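Local coordinates for protein YCAC GENE product (PDB 1YAC) that is an octameric hydrolase of unknown specificity with an isochorismatase-like alpha-beta-alpha fold, at the interface of chains A and B. Numbering follows the deposited sequence. Chains: chain A/B, YCAC GENE product.

Contact 1: the interface of chains A and B. Residues chain A 116, 146-147, 150; chain B 138, 164, 166-167.
In the three-layer alpha-beta-alpha sandwich of the isochorismatase-like hydrolases, helix 145-158 of chain A lays its first turns against B:Thr164, the loop residue of chain B that joins strand 161-163 to helix 165-173. A:Thr147 and B:Thr164 meet with their side chains crossing at about a right angle. The methyl CG2 of A:Thr147 lies 3.7 Å from CB of B:Thr164 and also touches its hydroxyl oxygen OG1. With the hydroxyl OG1 of A:Thr147 between its backbone N and carbonyl carbon (chi1 59°), the methyl CG2 stands anti to the carbonyl carbon and faces chain B. Threonine suits B:Thr164 by joining a small branched packing surface to a hydroxyl that waters can use, whereas A:Thr147 contributes its methyl and its backbone carbonyl.

The methyl CG2 of B:Thr164 packs on CG2 and CA of A:Thr147 and reaches on to the CG2 branch of A:Ile146, 3.9 Å from that B:Thr164 methyl. The same A:Ile146 branch also reaches CB of B:Asp138, so a beta-branched hydrocarbon fills the angle between two chain B side chains. One turn further along the helix, the hydroxyl OG of A:Ser150 donates a hydrogen bond of 2.9 Å to the carbonyl O of A:Ile146. The same OG borders the B:Thr164 methyl, and the small serine leaves room for it.

Polar links run through two waters that share OG1 of B:Thr164. Water 1 lies 2.7 Å from OG1 of B:Thr164 and bridges it to the backbone carbonyl of A:Thr147. Water 2 connects the same hydroxyl to A:Glu116, on helix 115-128, with the carboxylate oxygen OE2 of A:Glu116 2.6 Å from the water oxygen. The backbone N of B:Gly167, in the first turn of helix 165-173, lies 3.0 Å from the oxygen of water 2. A:Glu116 bends at chi2 (-85°), bringing its carboxylate round to the water, while its CG faces CA of B:Gly167 at 4.2 Å. Glycine keeps this approach slim, with no side chain between the helix backbone and the glutamate.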
loop_
_atom_site.group_PDB
_atom_site.type_symbol
_atom_site.label_atom_id
_atom_site.label_comp_id
_atom_site.label_asym_id
_atom_site.label_seq_id
_atom_site.Cartn_x
_atom_site.Cartn_y
_atom_site.Cartn_z
ATOM N N GLU A 116 11.008 -11.771 -15.584
ATOM C CA GLU A 116 10.399 -13.058 -15.955
ATOM C C GLU A 116 10.787 -13.601 -17.347
ATOM O O GLU A 116 10.401 -14.714 -17.704
ATOM C CB GLU A 116 8.880 -12.994 -15.824
ATOM C CG GLU A 116 8.151 -12.227 -16.960
ATOM C CD GLU A 116 8.080 -10.715 -16.754
ATOM O OE1 GLU A 116 8.932 -10.151 -16.039
ATOM O OE2 GLU A 116 7.161 -10.090 -17.326
ATOM N N ILE A 146 3.131 -8.857 -9.593
ATOM C CA ILE A 146 2.669 -10.175 -10.023
ATOM C C ILE A 146 3.658 -10.804 -11.017
ATOM O O ILE A 146 4.033 -11.963 -10.860
ATOM C CB ILE A 146 1.267 -10.121 -10.657
ATOM C CG1 ILE A 146 0.232 -9.772 -9.584
ATOM C CG2 ILE A 146 0.929 -11.457 -11.330
ATOM C CD1 ILE A 146 -1.200 -9.661 -10.103
ATOM N N THR A 147 4.108 -10.040 -12.010
ATOM C CA THR A 147 5.047 -10.580 -12.994
ATOM C C THR A 147 6.359 -10.909 -12.296
ATOM O O THR A 147 7.004 -11.926 -12.605
ATOM C CB THR A 147 5.272 -9.628 -14.210
ATOM O OG1 THR A 147 5.786 -8.360 -13.771
ATOM C CG2 THR A 147 3.948 -9.404 -14.956
ATOM N N SER A 150 5.787 -14.066 -9.681
ATOM C CA SER A 150 5.563 -15.288 -10.449
ATOM C C SER A 150 6.925 -15.816 -10.924
ATOM O O SER A 150 7.220 -17.017 -10.819
ATOM C CB SER A 150 4.630 -15.007 -11.633
ATOM O OG SER A 150 3.295 -14.775 -11.170
ATOM N N ASP B 138 -1.427 -13.346 -14.274
ATOM C CA ASP B 138 -1.930 -11.997 -14.499
ATOM C C ASP B 138 -3.165 -11.935 -15.407
ATOM O O ASP B 138 -3.695 -10.850 -15.658
ATOM C CB ASP B 138 -0.815 -11.018 -14.904
ATOM C CG ASP B 138 -0.196 -11.325 -16.251
ATOM O OD1 ASP B 138 -0.435 -12.415 -16.818
ATOM O OD2 ASP B 138 0.557 -10.455 -16.742
ATOM N N THR B 164 3.351 -15.202 -16.541
ATOM C CA THR B 164 2.503 -14.056 -16.844
ATOM C C THR B 164 2.442 -13.952 -18.367
ATOM O O THR B 164 3.340 -14.456 -19.048
ATOM C CB THR B 164 2.991 -12.779 -16.104
ATOM O OG1 THR B 164 4.419 -12.702 -16.142
ATOM C CG2 THR B 164 2.560 -12.860 -14.627
ATOM N N PHE B 166 3.113 -11.803 -20.840
ATOM C CA PHE B 166 4.241 -11.343 -21.648
ATOM C C PHE B 166 5.331 -12.420 -21.652
ATOM O O PHE B 166 5.898 -12.735 -22.708
ATOM C CB PHE B 166 4.774 -10.004 -21.127
ATOM C CG PHE B 166 5.971 -9.486 -21.883
ATOM C CD1 PHE B 166 5.811 -8.790 -23.080
ATOM C CD2 PHE B 166 7.257 -9.656 -21.371
ATOM C CE1 PHE B 166 6.913 -8.264 -23.751
ATOM C CE2 PHE B 166 8.362 -9.137 -22.036
ATOM C CZ PHE B 166 8.185 -8.439 -23.228
ATOM N N GLY B 167 5.571 -13.017 -20.482
ATOM C CA GLY B 167 6.545 -14.089 -20.377
ATOM C C GLY B 167 6.139 -15.276 -21.246
ATOM O O GLY B 167 6.979 -15.878 -21.930
HETATM O O HOH W 1 6.198 -13.885 -14.453
HETATM O O HOH W 2 5.000 -11.273 -18.163
#

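Contact 2: the interface of chains A and B. Residues chain A 154, 157; chain B 5-7, 134, 161, 163, 171.
OE1, the amide oxygen of B:Gln161, is gripped side-on by the guanidinium of A:Arg154. NE of A:Arg154 donates to it at 2.8 Å and NH2 at 3.0 Å, both from one face of the amide. The oxygen lies in the guanidinium plane, but the amide is turned 46° from that plane, and NH2 approaches from above the carbonyl plane. At its other end B:Gln161 donates through NE2 to the backbone O of B:Val6 at 2.8 Å, on a lone pair in the carbonyl plane. This second bond fixes the amide's rotation, presenting oxygen to the arginine.

End-on, the same guanidinium meets the carboxylate of B:Glu171. NH1 of A:Arg154 forms a salt bridge of 2.8 Å with OE1 of B:Glu171, and NH2 reaches OE2 on its syn lone pair at 3.0 Å. The phenol OH of B:Tyr5 donates to OE1 of B:Glu171 at 2.7 Å, from the carboxylate face opposite to that of A:Arg154 NH1, helping to position the acid. Arginine suits this place because its long chain, extended from CG to NE with CG anti to the backbone N (chi1 -162°), spans the boundary and carries donors on two edges. The thioether SD of B:Met163 lies over one guanidinium face, offset toward its rim and 3.7 Å from CZ of A:Arg154, a soft, partial covering for a flat cation, while the ring edges of B:Tyr5 and B:Phe134 point at NH2. Replacing A:Arg154 by an alanine would probably leave the B:Glu171 carboxylate without its cationic mate and B:Gln161 OE1 without two donors. The site thus ties helix 145-158 of one subunit to several segments of its neighbour, probably helping to hold the octamer together.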
loop_
_atom_site.group_PDB
_atom_site.type_symbol
_atom_site.label_atom_id
_atom_site.label_comp_id
_atom_site.label_asym_id
_atom_site.label_seq_id
_atom_site.Cartn_x
_atom_site.Cartn_y
_atom_site.Cartn_z
ATOM N N ARG A 154 9.033 -19.260 -9.975
ATOM C CA ARG A 154 9.539 -20.129 -11.035
ATOM C C ARG A 154 11.050 -20.382 -10.926
ATOM O O ARG A 154 11.504 -21.521 -11.059
ATOM C CB ARG A 154 9.185 -19.556 -12.412
ATOM C CG ARG A 154 9.287 -20.596 -13.533
ATOM C CD ARG A 154 8.971 -20.009 -14.898
ATOM N NE ARG A 154 8.896 -21.072 -15.900
ATOM C CZ ARG A 154 9.027 -20.882 -17.207
ATOM N NH1 ARG A 154 9.240 -19.663 -17.688
ATOM N NH2 ARG A 154 8.958 -21.918 -18.033
ATOM N N GLN A 157 11.840 -22.409 -7.617
ATOM C CA GLN A 157 11.332 -23.764 -7.846
ATOM C C GLN A 157 12.419 -24.581 -8.574
ATOM O O GLN A 157 12.660 -25.749 -8.251
ATOM C CB GLN A 157 10.033 -23.644 -8.688
ATOM C CG GLN A 157 9.286 -24.928 -9.099
ATOM C CD GLN A 157 7.946 -24.646 -9.859
ATOM O OE1 GLN A 157 7.939 -24.079 -10.963
ATOM N NE2 GLN A 157 6.824 -25.079 -9.271
ATOM N N TYR B 5 14.724 -27.307 -17.773
ATOM C CA TYR B 5 13.943 -26.098 -18.006
ATOM C C TYR B 5 12.807 -26.576 -18.927
ATOM O O TYR B 5 13.037 -26.846 -20.111
ATOM C CB TYR B 5 14.834 -25.062 -18.699
ATOM C CG TYR B 5 14.185 -23.784 -19.207
ATOM C CD1 TYR B 5 12.907 -23.377 -18.792
ATOM C CD2 TYR B 5 14.878 -22.973 -20.093
ATOM C CE1 TYR B 5 12.353 -22.170 -19.260
ATOM C CE2 TYR B 5 14.343 -21.786 -20.567
ATOM C CZ TYR B 5 13.088 -21.385 -20.153
ATOM O OH TYR B 5 12.589 -20.196 -20.651
ATOM N N VAL B 6 11.618 -26.768 -18.356
ATOM C CA VAL B 6 10.445 -27.225 -19.110
ATOM C C VAL B 6 9.774 -25.956 -19.649
ATOM O O VAL B 6 8.922 -25.343 -18.991
ATOM C CB VAL B 6 9.474 -28.042 -18.196
ATOM C CG1 VAL B 6 8.247 -28.537 -18.982
ATOM C CG2 VAL B 6 10.215 -29.213 -17.577
ATOM N N ARG B 7 10.221 -25.534 -20.829
ATOM C CA ARG B 7 9.714 -24.322 -21.456
ATOM C C ARG B 7 8.634 -24.528 -22.504
ATOM O O ARG B 7 8.594 -25.557 -23.184
ATOM C CB ARG B 7 10.865 -23.505 -22.033
ATOM C CG ARG B 7 11.735 -24.201 -23.063
ATOM C CD ARG B 7 12.643 -23.147 -23.703
ATOM N NE ARG B 7 13.693 -23.696 -24.556
ATOM C CZ ARG B 7 14.584 -22.952 -25.205
ATOM N NH1 ARG B 7 14.560 -21.629 -25.101
ATOM N NH2 ARG B 7 15.497 -23.526 -25.973
ATOM N N PHE B 134 1.080 -24.544 -17.009
ATOM C CA PHE B 134 1.606 -23.188 -16.925
ATOM C C PHE B 134 0.397 -22.286 -16.620
ATOM O O PHE B 134 -0.536 -22.190 -17.422
ATOM C CB PHE B 134 2.228 -22.795 -18.273
ATOM C CG PHE B 134 3.381 -23.671 -18.696
ATOM C CD1 PHE B 134 3.157 -24.943 -19.214
ATOM C CD2 PHE B 134 4.688 -23.208 -18.603
ATOM C CE1 PHE B 134 4.225 -25.747 -19.643
ATOM C CE2 PHE B 134 5.761 -23.989 -19.024
ATOM C CZ PHE B 134 5.529 -25.266 -19.546
ATOM N N GLN B 161 3.853 -24.252 -13.152
ATOM C CA GLN B 161 4.799 -23.169 -13.387
ATOM C C GLN B 161 3.969 -21.883 -13.449
ATOM O O GLN B 161 2.989 -21.802 -14.193
ATOM C CB GLN B 161 5.565 -23.391 -14.694
ATOM C CG GLN B 161 6.484 -24.613 -14.654
ATOM C CD GLN B 161 7.481 -24.648 -15.797
ATOM O OE1 GLN B 161 8.415 -23.842 -15.839
ATOM N NE2 GLN B 161 7.303 -25.586 -16.725
ATOM N N MET B 163 3.431 -18.246 -14.520
ATOM C CA MET B 163 3.910 -17.344 -15.549
ATOM C C MET B 163 2.926 -16.185 -15.759
ATOM O O MET B 163 1.837 -16.143 -15.166
ATOM C CB MET B 163 4.135 -18.125 -16.862
ATOM C CG MET B 163 5.454 -18.961 -16.877
ATOM S SD MET B 163 5.708 -19.760 -18.436
ATOM C CE MET B 163 6.497 -18.501 -19.353
ATOM N N GLU B 171 8.345 -16.847 -24.315
ATOM C CA GLU B 171 8.835 -18.217 -24.276
ATOM C C GLU B 171 8.328 -18.985 -25.502
ATOM O O GLU B 171 9.020 -19.853 -26.034
ATOM C CB GLU B 171 8.414 -18.907 -22.979
ATOM C CG GLU B 171 9.285 -20.114 -22.635
ATOM C CD GLU B 171 9.144 -20.537 -21.194
ATOM O OE1 GLU B 171 9.895 -19.997 -20.368
ATOM O OE2 GLU B 171 8.303 -21.411 -20.883
#

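Contact 1 and contact 2 lie about 11 Å apart, measured between the centres of their C-alpha atoms, and belong to one interface. On chain A they share helix 145-158, with contact 1 near its start and contact 2 further along. On chain B both draw on the stretch from strand 161-163 into helix 165-173, so neighbouring parts of one segment serve each. Contact 1 relies on small side chains and shared waters, contact 2 on direct bonds from one arginine to a carboxylate and an amide. Together they probably fix how the helix lies on the neighbouring subunit, in an interface without exact two-fold symmetry, within the octamer.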